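Local coordinates for protein Baccell_00875 (Bacteroides cellulosilyticus DSM 14838, PDB 5NO8) that is a polysaccharide lyase that probably removes the L-rhamnose capping glucuronic acid on complex arabinogalactan proteins, at residues Lys476-Met481 with Asn517-Thr522; Leu531-His536 with Met572-Ala577; Ala339-Lys344 with Asn644-Phe649; Gln405-Lys410 with Tyr458-Lys463. All coordinates share one frame; numbering follows the deposited sequence.

Interaction 1. Residues Lys476-Met481 with Asn517-Thr522; sequences KTLKSM and NDFIKT
Lys479 and Asp518 mark the nearest backbone approach of the two helical segments, with their CA atoms 8.6 Å apart. Side chains span the gap, chiefly Lys479. Lys479 is bent at chi2 and chi3 (-58° and -56°), which curls its chain round and carries the ammonium to Asp518. Its NZ lies 2.7 Å from Asp518 OD2, in a salt bridge that uses the syn lone pair of that oxygen. The same NZ also pairs with Asp514, so the ammonium has two carboxylate partners. Asp518 OD1 accepts from the hydroxyl of Tyr487, which should help fix the rotation of the carboxylate. Beside this polar pair, Leu478 CD1 meets Phe519 CZ at 4.1 Å, approaching the ring obliquely. The two side chains cross at about a right angle. Phe482 of helix 469-485 and Leu555 of helix 542-559 also touch Phe519, while Leu478 rests on Met452 of helix 448-465. The contact thus joins helices 469-485 and 509-529 within the helical part of the chain.

Interaction 2. Residues Leu531-His536 with Met572-Ala577; sequences LNYPAH and MPVLEA
Leu531 and Tyr533 flank an inverse gamma turn centred on Asn532, and both pack on Val574 of helix 562-576. The turn belongs to the loop between helices 509-529 and 542-559 of the helical domain. Its backbone bond, Tyr533 N to Leu531 O, is weak at 2.9 Å. The turn sends the CB atoms of both residues toward the helix, so Val574 meets one with each branch. Val574 CG2 lies 4.1 Å from Leu531 CD2 and almost as near the other Leu531 methyl. Val574 CG1 stands anti to the backbone N (chi1 171°), which puts it toward the phenol. The hydroxyl of Tyr533 hydrogen-bonds Gln571, just before the segment, so the phenol is tied to the same helix on which it packs. That helix is kinked where Pro573, which has no N-H, and Val574 make no bond to the preceding turn. The contact lies where the helical domain meets the preceding beta-rich part of the chain: Asn532 bonds to Gln156, and Ala577 O to His166. At the phenol, Val574 CG1 lies 4.2 Å from Tyr533 OH and 4.4 Å from Tyr533 CE2, oblique to the ring.

Interaction 3. Residues Ala339-Lys344 with Asn644-Phe649; sequences ADLIRK and NNLCLF
Leu341 points from its helix into the bend formed by Leu646 and Phe649, and its side chain crosses that of Phe649 at about a right angle. The branch stands anti to the backbone N (chi1 -168°), which carries both methyls across to the other segment. Leu341 CD1 lies 3.7 Å from Phe649 O. Leu341 CD2 fits between the two residues, 4.2 Å from Leu646 CB and 4.1 Å from Phe649 CB. The CB of Phe649 does the touching, while its ring leads away. Leu646 O is close to Leu341 CD2 as well, at 3.9 Å, and it also accepts the backbone bond from Phe649 N that belongs to the 3-10 turn. The meeting is apolar methyl on backbone and CB. With an alanine here, both methyls would be gone, and a gap would probably open beside Phe649 O and the CB atoms of Leu646 and Phe649. Ile335 of strand 326-335 backs Leu341, and Leu684 of helix 682-692 packs against both Leu646 and Phe649. The contact joins the start of helix 338-352, which follows strand 326-335, to the loop after helix 632-644.

Interaction 4. Residues Gln405-Lys410 with Tyr458-Lys463; sequences QYLLTK and YFQMYK
The side-chain amide of Gln460 meets Leu407 with its oxygen end: OE1 is 4.2 Å from Leu407 CD1. The other end of the amide is held elsewhere, with NE2 bonded to Glu456, so the group is fixed from within its own helix. Leu407 is the centre of the contact, and its methyls divide the work. Leu407 CD2 lies 3.9 Å from Lys463 O and 4.1 Å from Lys463 CB. Leu407 CD1 also nears Lys463 CE, at 4.2 Å, because that chain is bent at chi3 (82°). The leucine methyls thus meet the backbone carbonyl and the aliphatic chain of Lys463. A serine in its place would probably leave a gap between the helices and take the packing away from the lysine chain. The helix ends at Thr409, and Lys410 follows with positive phi. Here Thr409 OG1 gives to Gln405 O at 2.8 Å from above the carbonyl plane, and Lys410 NZ folds back to Leu407 O at 3.0 Å. Gln405 O takes a second bond from Thr409 N. Around the contact, Val403 of helix 396-409 touches Gln460 and Met461, Leu419 of helix 412-429 packs on Met461, and Leu498 of helix 496-505 lies against Phe459 and Gln460. The contact packs the C-terminal end of helix 396-409 on helix 448-465.

How the interactions relate
Interactions 2 and 3 are the more central pair, and both are buried; each joins a helix to a loop near the beta-rich parts of the chain. Interactions 1 and 4 lie farther out and join helix to helix. Interaction 1 is still buried, whereas interaction 4 is partly open at Lys463. Interaction 1 alone has a salt bridge between its segments; the other three rest mainly on apolar packing, in interactions 3 and 4 partly against backbone carbonyls. Interactions 1 and 4 touch where Leu478 CD1 meets Phe459 CE2 at 3.8 Å, on successive helices. Interaction 4 also touches interaction 3, through Gln405 and Ile342. Interaction 3 closes a loop that encloses the other three.

Interaction 1. Residues Lys476-Met481 with Asn517-Thr522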
loop_
_atom_site.group_PDB
_atom_site.type_symbol
_atom_site.label_atom_id
_atom_site.label_comp_id
_atom_site.label_asym_id
_atom_site.label_seq_id
_atom_site.Cartn_x
_atom_site.Cartn_y
_atom_site.Cartn_z
ATOM N N LYS A 476 3.721 -30.259 -13.977
ATOM C CA LYS A 476 2.450 -30.547 -14.683
ATOM C C LYS A 476 1.338 -29.532 -14.384
ATOM O O LYS A 476 0.474 -29.258 -15.228
ATOM C CB LYS A 476 1.931 -31.950 -14.330
ATOM N N THR A 477 1.344 -29.004 -13.166
ATOM C CA THR A 477 0.490 -27.883 -12.823
ATOM C C THR A 477 0.848 -26.664 -13.671
ATOM O O THR A 477 -0.043 -25.996 -14.210
ATOM C CB THR A 477 0.572 -27.569 -11.321
ATOM O OG1 THR A 477 0.149 -28.716 -10.592
ATOM C CG2 THR A 477 -0.320 -26.357 -10.950
ATOM N N LEU A 478 2.135 -26.364 -13.796
ATOM C CA LEU A 478 2.555 -25.247 -14.616
ATOM C C LEU A 478 2.211 -25.465 -16.099
ATOM O O LEU A 478 1.822 -24.517 -16.791
ATOM C CB LEU A 478 4.039 -24.950 -14.449
ATOM C CG LEU A 478 4.460 -24.371 -13.089
ATOM C CD1 LEU A 478 5.965 -24.195 -13.071
ATOM C CD2 LEU A 478 3.737 -23.049 -12.819
ATOM N N LYS A 479 2.331 -26.705 -16.572
ATOM C CA LYS A 479 1.964 -27.016 -17.969
ATOM C C LYS A 479 0.471 -26.851 -18.235
ATOM O O LYS A 479 0.086 -26.325 -19.268
ATOM C CB LYS A 479 2.403 -28.438 -18.331
ATOM C CG LYS A 479 3.910 -28.645 -18.352
ATOM C CD LYS A 479 4.691 -27.750 -19.298
ATOM C CE LYS A 479 4.210 -27.856 -20.755
ATOM N NZ LYS A 479 5.278 -27.459 -21.715
ATOM N N SER A 480 -0.351 -27.313 -17.297
ATOM C CA SER A 480 -1.794 -27.153 -17.343
ATOM C C SER A 480 -2.149 -25.680 -17.386
ATOM O O SER A 480 -3.071 -25.279 -18.110
ATOM C CB SER A 480 -2.445 -27.818 -16.135
ATOM O OG SER A 480 -3.855 -27.671 -16.127
ATOM N N MET A 481 -1.419 -24.868 -16.616
ATOM C CA MET A 481 -1.632 -23.432 -16.641
ATOM C C MET A 481 -1.283 -22.831 -18.013
ATOM O O MET A 481 -2.120 -22.155 -18.597
ATOM C CB MET A 481 -0.866 -22.737 -15.513
ATOM C CG MET A 481 -1.336 -21.298 -15.299
ATOM S SD MET A 481 -0.546 -20.181 -16.459
ATOM C CE MET A 481 -1.101 -18.581 -15.844
ATOM N N ASN A 517 11.955 -23.381 -21.649
ATOM C CA ASN A 517 11.446 -22.840 -22.908
ATOM C C ASN A 517 10.096 -22.141 -22.727
ATOM O O ASN A 517 9.854 -21.107 -23.353
ATOM C CB ASN A 517 11.312 -23.946 -23.985
ATOM C CG ASN A 517 12.648 -24.483 -24.480
ATOM O OD1 ASN A 517 12.685 -25.581 -25.040
ATOM N ND2 ASN A 517 13.739 -23.734 -24.294
ATOM N N ASP A 518 9.223 -22.706 -21.898
ATOM C CA ASP A 518 7.944 -22.057 -21.557
ATOM C C ASP A 518 8.163 -20.698 -20.874
ATOM O O ASP A 518 7.510 -19.706 -21.227
ATOM C CB ASP A 518 7.072 -22.939 -20.660
ATOM C CG ASP A 518 6.420 -24.104 -21.401
ATOM O OD1 ASP A 518 6.372 -24.103 -22.648
ATOM O OD2 ASP A 518 5.923 -25.021 -20.718
ATOM N N PHE A 519 9.085 -20.652 -19.921
ATOM C CA PHE A 519 9.407 -19.383 -19.265
ATOM C C PHE A 519 10.009 -18.377 -20.248
ATOM O O PHE A 519 9.690 -17.186 -20.183
ATOM C CB PHE A 519 10.353 -19.566 -18.069
ATOM C CG PHE A 519 9.752 -20.297 -16.896
ATOM C CD1 PHE A 519 8.409 -20.192 -16.563
ATOM C CD2 PHE A 519 10.569 -21.085 -16.089
ATOM C CE1 PHE A 519 7.884 -20.869 -15.468
ATOM C CE2 PHE A 519 10.053 -21.744 -14.989
ATOM C CZ PHE A 519 8.714 -21.637 -14.678
ATOM N N ILE A 520 10.877 -18.830 -21.147
ATOM C CA ILE A 520 11.426 -17.934 -22.188
ATOM C C ILE A 520 10.310 -17.295 -23.046
ATOM O O ILE A 520 10.355 -16.096 -23.340
ATOM C CB ILE A 520 12.507 -18.662 -23.044
ATOM C CG1 ILE A 520 13.786 -18.839 -22.217
ATOM C CG2 ILE A 520 12.835 -17.905 -24.334
ATOM C CD1 ILE A 520 14.758 -19.876 -22.760
ATOM N N LYS A 521 9.311 -18.082 -23.420
ATOM C CA LYS A 521 8.138 -17.578 -24.160
ATOM C C LYS A 521 7.427 -16.479 -23.390
ATOM O O LYS A 521 7.131 -15.421 -23.942
ATOM C CB LYS A 521 7.145 -18.706 -24.440
ATOM N N THR A 522 7.176 -16.728 -22.103
ATOM C CA THR A 522 6.545 -15.733 -21.246
ATOM C C THR A 522 7.402 -14.471 -21.153
ATOM O O THR A 522 6.885 -13.359 -21.255
ATOM C CB THR A 522 6.222 -16.305 -19.842
ATOM O OG1 THR A 522 5.170 -17.272 -19.944
ATOM C CG2 THR A 522 5.771 -15.191 -18.883
#

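Interaction 2. Residues Leu531-His536 with Met572-Ala577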
loop_
_atom_site.group_PDB
_atom_site.type_symbol
_atom_site.label_atom_id
_atom_site.label_comp_id
_atom_site.label_asym_id
_atom_site.label_seq_id
_atom_site.Cartn_x
_atom_site.Cartn_y
_atom_site.Cartn_z
ATOM N N LEU A 531 5.389 -1.473 -21.073
ATOM C CA LEU A 531 4.454 -0.828 -20.150
ATOM C C LEU A 531 2.987 -0.934 -20.571
ATOM O O LEU A 531 2.100 -0.460 -19.848
ATOM C CB LEU A 531 4.840 0.639 -19.952
ATOM C CG LEU A 531 6.302 0.914 -19.576
ATOM C CD1 LEU A 531 6.501 2.405 -19.351
ATOM C CD2 LEU A 531 6.723 0.123 -18.354
ATOM N N ASN A 532 2.703 -1.578 -21.703
ATOM C CA ASN A 532 1.319 -1.893 -22.067
ATOM C C ASN A 532 0.817 -3.110 -21.307
ATOM O O ASN A 532 0.569 -4.161 -21.881
ATOM C CB ASN A 532 1.190 -2.108 -23.581
ATOM C CG ASN A 532 1.694 -0.924 -24.361
ATOM O OD1 ASN A 532 2.658 -1.033 -25.111
ATOM N ND2 ASN A 532 1.079 0.234 -24.143
ATOM N N TYR A 533 0.629 -2.941 -20.000
ATOM C CA TYR A 533 0.237 -4.039 -19.130
ATOM C C TYR A 533 -1.229 -4.364 -19.386
ATOM O O TYR A 533 -2.076 -3.466 -19.311
ATOM C CB TYR A 533 0.416 -3.657 -17.660
ATOM C CG TYR A 533 1.828 -3.333 -17.243
ATOM C CD1 TYR A 533 2.747 -4.345 -16.954
ATOM C CD2 TYR A 533 2.236 -2.025 -17.094
ATOM C CE1 TYR A 533 4.038 -4.044 -16.555
ATOM C CE2 TYR A 533 3.519 -1.709 -16.693
ATOM C CZ TYR A 533 4.415 -2.722 -16.426
ATOM O OH TYR A 533 5.668 -2.378 -16.027
ATOM N N PRO A 534 -1.551 -5.632 -19.673
ATOM C CA PRO A 534 -2.966 -5.986 -19.765
ATOM C C PRO A 534 -3.701 -5.855 -18.422
ATOM O O PRO A 534 -3.081 -5.976 -17.345
ATOM C CB PRO A 534 -2.960 -7.460 -20.226
ATOM C CG PRO A 534 -1.544 -7.884 -20.334
ATOM C CD PRO A 534 -0.674 -6.818 -19.749
ATOM N N ALA A 535 -5.007 -5.611 -18.488
ATOM C CA ALA A 535 -5.815 -5.530 -17.282
ATOM C C ALA A 535 -5.982 -6.943 -16.729
ATOM O O ALA A 535 -6.073 -7.907 -17.491
ATOM C CB ALA A 535 -7.174 -4.904 -17.575
ATOM N N HIS A 536 -5.988 -7.064 -15.406
ATOM C CA HIS A 536 -6.302 -8.332 -14.745
ATOM C C HIS A 536 -7.496 -8.071 -13.833
ATOM O O HIS A 536 -8.528 -7.601 -14.307
ATOM C CB HIS A 536 -5.058 -8.900 -14.034
ATOM C CG HIS A 536 -4.006 -9.400 -14.974
ATOM N ND1 HIS A 536 -3.237 -8.559 -15.750
ATOM C CD2 HIS A 536 -3.607 -10.660 -15.275
ATOM C CE1 HIS A 536 -2.411 -9.278 -16.489
ATOM N NE2 HIS A 536 -2.609 -10.554 -16.212
ATOM N N MET A 572 11.613 -0.825 -13.536
ATOM C CA MET A 572 11.836 -0.545 -12.096
ATOM C C MET A 572 11.267 0.796 -11.639
ATOM O O MET A 572 10.628 0.817 -10.604
ATOM C CB MET A 572 13.310 -0.643 -11.705
ATOM C CG MET A 572 13.791 -2.073 -11.565
ATOM S SD MET A 572 13.162 -2.883 -10.078
ATOM C CE MET A 572 14.161 -2.051 -8.866
ATOM N N PRO A 573 11.481 1.900 -12.403
ATOM C CA PRO A 573 10.938 3.200 -11.962
ATOM C C PRO A 573 9.411 3.241 -11.892
ATOM O O PRO A 573 8.840 3.940 -11.036
ATOM C CB PRO A 573 11.466 4.187 -13.010
ATOM C CG PRO A 573 12.646 3.498 -13.616
ATOM C CD PRO A 573 12.237 2.061 -13.660
ATOM N N VAL A 574 8.757 2.499 -12.772
ATOM C CA VAL A 574 7.324 2.352 -12.765
ATOM C C VAL A 574 6.855 1.595 -11.505
ATOM O O VAL A 574 5.852 1.977 -10.871
ATOM C CB VAL A 574 6.849 1.722 -14.103
ATOM C CG1 VAL A 574 5.399 1.340 -14.071
ATOM C CG2 VAL A 574 7.122 2.696 -15.250
ATOM N N LEU A 575 7.605 0.571 -11.099
ATOM C CA LEU A 575 7.282 -0.130 -9.859
ATOM C C LEU A 575 7.538 0.725 -8.626
ATOM O O LEU A 575 6.731 0.721 -7.666
ATOM C CB LEU A 575 8.100 -1.418 -9.732
ATOM C CG LEU A 575 7.834 -2.223 -8.465
ATOM C CD1 LEU A 575 6.386 -2.590 -8.378
ATOM C CD2 LEU A 575 8.668 -3.487 -8.444
ATOM N N GLU A 576 8.646 1.448 -8.634
ATOM C CA GLU A 576 9.016 2.284 -7.495
ATOM C C GLU A 576 8.068 3.442 -7.275
ATOM O O GLU A 576 7.935 3.915 -6.141
ATOM C CB GLU A 576 10.459 2.797 -7.603
ATOM C CG GLU A 576 11.464 1.653 -7.527
ATOM C CD GLU A 576 12.898 2.114 -7.469
ATOM O OE1 GLU A 576 13.174 3.136 -6.800
ATOM O OE2 GLU A 576 13.759 1.436 -8.059
ATOM N N ALA A 577 7.369 3.862 -8.328
ATOM C CA ALA A 577 6.421 4.975 -8.214
ATOM C C ALA A 577 5.208 4.670 -7.311
ATOM O O ALA A 577 4.582 5.591 -6.764
ATOM C CB ALA A 577 5.962 5.418 -9.598
#

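Interaction 3. Residues Ala339-Lys344 with Asn644-Phe649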
loop_
_atom_site.group_PDB
_atom_site.type_symbol
_atom_site.label_atom_id
_atom_site.label_comp_id
_atom_site.label_asym_id
_atom_site.label_seq_id
_atom_site.Cartn_x
_atom_site.Cartn_y
_atom_site.Cartn_z
ATOM N N ALA A 339 12.009 -13.663 15.045
ATOM C CA ALA A 339 11.991 -15.115 14.960
ATOM C C ALA A 339 10.792 -15.696 15.726
ATOM O O ALA A 339 10.118 -16.603 15.229
ATOM C CB ALA A 339 13.310 -15.709 15.500
ATOM N N ASP A 340 10.552 -15.198 16.942
ATOM C CA ASP A 340 9.444 -15.683 17.763
ATOM C C ASP A 340 8.097 -15.288 17.139
ATOM O O ASP A 340 7.120 -16.033 17.273
ATOM C CB ASP A 340 9.470 -15.115 19.199
ATOM C CG ASP A 340 10.585 -15.693 20.074
ATOM O OD1 ASP A 340 11.231 -16.695 19.686
ATOM O OD2 ASP A 340 10.813 -15.124 21.183
ATOM N N LEU A 341 8.035 -14.102 16.528
ATOM C CA LEU A 341 6.796 -13.660 15.858
ATOM C C LEU A 341 6.387 -14.687 14.787
ATOM O O LEU A 341 5.244 -15.108 14.739
ATOM C CB LEU A 341 6.950 -12.266 15.234
ATOM C CG LEU A 341 5.653 -11.583 14.770
ATOM C CD1 LEU A 341 4.695 -11.364 15.946
ATOM C CD2 LEU A 341 5.928 -10.236 14.108
ATOM N N ILE A 342 7.352 -15.095 13.972
ATOM C CA ILE A 342 7.108 -16.027 12.885
ATOM C C ILE A 342 6.767 -17.413 13.435
ATOM O O ILE A 342 5.855 -18.044 12.952
ATOM C CB ILE A 342 8.289 -16.073 11.911
ATOM C CG1 ILE A 342 8.478 -14.693 11.259
ATOM C CG2 ILE A 342 8.094 -17.174 10.871
ATOM C CD1 ILE A 342 9.667 -14.623 10.331
ATOM N N ARG A 343 7.496 -17.860 14.462
ATOM C CA ARG A 343 7.229 -19.132 15.109
ATOM C C ARG A 343 5.817 -19.173 15.648
ATOM O O ARG A 343 5.106 -20.146 15.426
ATOM C CB ARG A 343 8.196 -19.359 16.273
ATOM C CG ARG A 343 7.984 -20.695 16.965
ATOM C CD ARG A 343 8.555 -20.690 18.346
ATOM N NE ARG A 343 7.525 -20.289 19.285
ATOM C CZ ARG A 343 7.623 -19.325 20.186
ATOM N NH1 ARG A 343 8.732 -18.582 20.328
ATOM N NH2 ARG A 343 6.579 -19.104 20.962
ATOM N N LYS A 344 5.396 -18.098 16.310
ATOM C CA LYS A 344 4.062 -18.062 16.879
ATOM C C LYS A 344 2.997 -18.091 15.778
ATOM O O LYS A 344 1.979 -18.737 15.942
ATOM C CB LYS A 344 3.886 -16.853 17.778
ATOM C CG LYS A 344 4.647 -17.032 19.101
ATOM C CD LYS A 344 4.362 -15.934 20.091
ATOM C CE LYS A 344 5.046 -14.632 19.734
ATOM N NZ LYS A 344 4.968 -13.719 20.919
ATOM N N ASN A 644 8.360 -4.104 7.230
ATOM C CA ASN A 644 7.224 -3.241 7.530
ATOM C C ASN A 644 5.897 -3.991 7.474
ATOM O O ASN A 644 4.931 -3.576 8.116
ATOM C CB ASN A 644 7.253 -2.003 6.637
ATOM C CG ASN A 644 8.392 -1.077 6.978
ATOM O OD1 ASN A 644 8.994 -1.183 8.054
ATOM N ND2 ASN A 644 8.741 -0.194 6.055
ATOM N N ASN A 645 5.850 -5.108 6.744
ATOM C CA ASN A 645 4.681 -5.935 6.729
ATOM C C ASN A 645 4.536 -6.822 7.964
ATOM O O ASN A 645 3.526 -7.481 8.142
ATOM C CB ASN A 645 4.610 -6.755 5.448
ATOM C CG ASN A 645 4.092 -5.975 4.277
ATOM O OD1 ASN A 645 2.953 -6.195 3.857
ATOM N ND2 ASN A 645 4.918 -5.097 3.716
ATOM N N LEU A 646 5.521 -6.827 8.847
ATOM C CA LEU A 646 5.390 -7.591 10.083
ATOM C C LEU A 646 4.287 -7.102 10.984
ATOM O O LEU A 646 3.856 -7.847 11.855
ATOM C CB LEU A 646 6.698 -7.633 10.873
ATOM C CG LEU A 646 7.841 -8.389 10.205
ATOM C CD1 LEU A 646 9.101 -8.156 11.010
ATOM C CD2 LEU A 646 7.515 -9.868 10.071
ATOM N N CYS A 647 3.802 -5.870 10.784
ATOM C CA CYS A 647 2.703 -5.370 11.602
ATOM C C CYS A 647 1.397 -6.137 11.422
ATOM O O CYS A 647 0.524 -6.037 12.267
ATOM C CB CYS A 647 2.484 -3.893 11.382
ATOM S SG CYS A 647 1.852 -3.508 9.732
ATOM N N LEU A 648 1.292 -6.962 10.381
ATOM C CA LEU A 648 0.084 -7.770 10.146
ATOM C C LEU A 648 0.004 -9.014 11.030
ATOM O O LEU A 648 -0.971 -9.748 10.965
ATOM C CB LEU A 648 0.036 -8.182 8.681
ATOM C CG LEU A 648 -0.050 -7.054 7.652
ATOM C CD1 LEU A 648 0.297 -7.607 6.281
ATOM C CD2 LEU A 648 -1.412 -6.382 7.670
ATOM N N PHE A 649 1.047 -9.267 11.823
ATOM C CA PHE A 649 1.190 -10.478 12.638
ATOM C C PHE A 649 1.343 -10.058 14.083
ATOM O O PHE A 649 2.148 -9.160 14.393
ATOM C CB PHE A 649 2.422 -11.259 12.144
ATOM C CG PHE A 649 2.329 -11.573 10.690
ATOM C CD1 PHE A 649 1.593 -12.673 10.263
ATOM C CD2 PHE A 649 2.892 -10.729 9.745
ATOM C CE1 PHE A 649 1.413 -12.913 8.904
ATOM C CE2 PHE A 649 2.721 -10.979 8.384
ATOM C CZ PHE A 649 1.982 -12.078 7.974
#

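Interaction 4. Residues Gln405-Lys410 with Tyr458-Lys463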
loop_
_atom_site.group_PDB
_atom_site.type_symbol
_atom_site.label_atom_id
_atom_site.label_comp_id
_atom_site.label_asym_id
_atom_site.label_seq_id
_atom_site.Cartn_x
_atom_site.Cartn_y
_atom_site.Cartn_z
ATOM N N GLN A 405 9.247 -22.442 6.905
ATOM C CA GLN A 405 9.548 -22.523 8.335
ATOM C C GLN A 405 10.017 -23.957 8.714
ATOM O O GLN A 405 10.922 -24.125 9.528
ATOM C CB GLN A 405 8.355 -22.115 9.192
ATOM C CG GLN A 405 8.679 -21.980 10.682
ATOM C CD GLN A 405 9.561 -20.795 11.073
ATOM O OE1 GLN A 405 10.152 -20.099 10.250
ATOM N NE2 GLN A 405 9.682 -20.596 12.376
ATOM N N TYR A 406 9.444 -24.969 8.096
ATOM C CA TYR A 406 9.942 -26.327 8.256
ATOM C C TYR A 406 11.393 -26.450 7.824
ATOM O O TYR A 406 12.215 -27.085 8.516
ATOM C CB TYR A 406 9.056 -27.334 7.497
ATOM C CG TYR A 406 9.686 -28.697 7.596
ATOM C CD1 TYR A 406 9.504 -29.473 8.733
ATOM C CD2 TYR A 406 10.552 -29.144 6.616
ATOM C CE1 TYR A 406 10.151 -30.706 8.871
ATOM C CE2 TYR A 406 11.197 -30.373 6.733
ATOM C CZ TYR A 406 10.987 -31.149 7.859
ATOM O OH TYR A 406 11.636 -32.362 7.990
ATOM N N LEU A 407 11.753 -25.853 6.698
ATOM C CA LEU A 407 13.118 -25.979 6.197
ATOM C C LEU A 407 14.142 -25.365 7.167
ATOM O O LEU A 407 15.299 -25.808 7.205
ATOM C CB LEU A 407 13.260 -25.385 4.795
ATOM C CG LEU A 407 12.474 -26.113 3.700
ATOM C CD1 LEU A 407 12.567 -25.317 2.406
ATOM C CD2 LEU A 407 13.000 -27.529 3.525
ATOM N N LEU A 408 13.705 -24.379 7.962
ATOM C CA LEU A 408 14.551 -23.742 8.959
ATOM C C LEU A 408 14.597 -24.499 10.261
ATOM O O LEU A 408 15.672 -24.656 10.855
ATOM C CB LEU A 408 14.063 -22.300 9.207
ATOM C CG LEU A 408 14.314 -21.369 8.037
ATOM C CD1 LEU A 408 13.507 -20.096 8.211
ATOM C CD2 LEU A 408 15.797 -21.020 7.929
ATOM N N THR A 409 13.442 -24.966 10.706
ATOM C CA THR A 409 13.254 -25.483 12.051
ATOM C C THR A 409 13.215 -26.991 12.157
ATOM O O THR A 409 13.431 -27.522 13.249
ATOM C CB THR A 409 11.942 -24.971 12.679
ATOM O OG1 THR A 409 10.823 -25.524 11.963
ATOM C CG2 THR A 409 11.911 -23.479 12.672
ATOM N N LYS A 410 12.882 -27.664 11.053
ATOM C CA LYS A 410 12.725 -29.133 10.960
ATOM C C LYS A 410 11.642 -29.714 11.866
ATOM O O LYS A 410 11.683 -30.892 12.214
ATOM C CB LYS A 410 14.058 -29.876 11.162
ATOM C CG LYS A 410 15.281 -29.253 10.506
ATOM C CD LYS A 410 15.235 -29.267 8.999
ATOM C CE LYS A 410 16.479 -28.580 8.431
ATOM N NZ LYS A 410 16.475 -28.535 6.934
ATOM N N TYR A 458 4.081 -27.413 -4.396
ATOM C CA TYR A 458 4.619 -28.735 -4.747
ATOM C C TYR A 458 6.132 -28.738 -4.844
ATOM O O TYR A 458 6.772 -29.630 -4.286
ATOM C CB TYR A 458 3.963 -29.292 -6.041
ATOM C CG TYR A 458 2.486 -29.599 -5.976
ATOM C CD1 TYR A 458 1.839 -29.912 -4.796
ATOM C CD2 TYR A 458 1.722 -29.625 -7.150
ATOM C CE1 TYR A 458 0.484 -30.211 -4.767
ATOM C CE2 TYR A 458 0.380 -29.930 -7.135
ATOM C CZ TYR A 458 -0.240 -30.223 -5.961
ATOM O OH TYR A 458 -1.574 -30.516 -5.940
ATOM N N PHE A 459 6.733 -27.744 -5.490
ATOM C CA PHE A 459 8.179 -27.689 -5.567
ATOM C C PHE A 459 8.819 -27.541 -4.172
ATOM O O PHE A 459 9.844 -28.170 -3.892
ATOM C CB PHE A 459 8.663 -26.574 -6.473
ATOM C CG PHE A 459 8.299 -26.743 -7.935
ATOM C CD1 PHE A 459 8.626 -27.902 -8.633
ATOM C CD2 PHE A 459 7.680 -25.702 -8.629
ATOM C CE1 PHE A 459 8.320 -28.022 -9.989
ATOM C CE2 PHE A 459 7.357 -25.820 -9.970
ATOM C CZ PHE A 459 7.693 -26.981 -10.657
ATOM N N GLN A 460 8.188 -26.764 -3.297
ATOM C CA GLN A 460 8.674 -26.647 -1.909
ATOM C C GLN A 460 8.564 -27.992 -1.171
ATOM O O GLN A 460 9.463 -28.358 -0.402
ATOM C CB GLN A 460 7.881 -25.578 -1.152
ATOM C CG GLN A 460 8.007 -24.167 -1.710
ATOM C CD GLN A 460 9.322 -23.495 -1.399
ATOM O OE1 GLN A 460 10.250 -24.113 -0.870
ATOM N NE2 GLN A 460 9.423 -22.210 -1.763
ATOM N N MET A 461 7.452 -28.697 -1.375
ATOM C CA MET A 461 7.244 -30.028 -0.782
ATOM C C MET A 461 8.271 -31.077 -1.229
ATOM O O MET A 461 8.551 -32.011 -0.467
ATOM C CB MET A 461 5.829 -30.538 -1.008
ATOM C CG MET A 461 4.740 -29.842 -0.210
ATOM S SD MET A 461 4.924 -30.002 1.559
ATOM C CE MET A 461 4.610 -31.757 1.885
ATOM N N TYR A 462 8.860 -30.925 -2.412
ATOM C CA TYR A 462 10.017 -31.744 -2.787
ATOM C C TYR A 462 11.175 -31.515 -1.831
ATOM O O TYR A 462 11.809 -32.467 -1.382
ATOM C CB TYR A 462 10.462 -31.451 -4.220
ATOM C CG TYR A 462 11.805 -32.032 -4.629
ATOM C CD1 TYR A 462 12.024 -33.421 -4.660
ATOM C CD2 TYR A 462 12.836 -31.197 -5.028
ATOM C CE1 TYR A 462 13.246 -33.938 -5.070
ATOM C CE2 TYR A 462 14.056 -31.700 -5.432
ATOM C CZ TYR A 462 14.258 -33.069 -5.460
ATOM O OH TYR A 462 15.501 -33.508 -5.863
ATOM N N LYS A 463 11.428 -30.247 -1.499
ATOM C CA LYS A 463 12.509 -29.899 -0.556
ATOM C C LYS A 463 12.252 -30.482 0.836
ATOM O O LYS A 463 13.194 -30.819 1.521
ATOM C CB LYS A 463 12.720 -28.375 -0.481
ATOM C CG LYS A 463 13.057 -27.715 -1.814
ATOM C CD LYS A 463 13.232 -26.207 -1.687
ATOM C CE LYS A 463 14.617 -25.830 -1.205
ATOM N NZ LYS A 463 14.767 -24.358 -1.102
#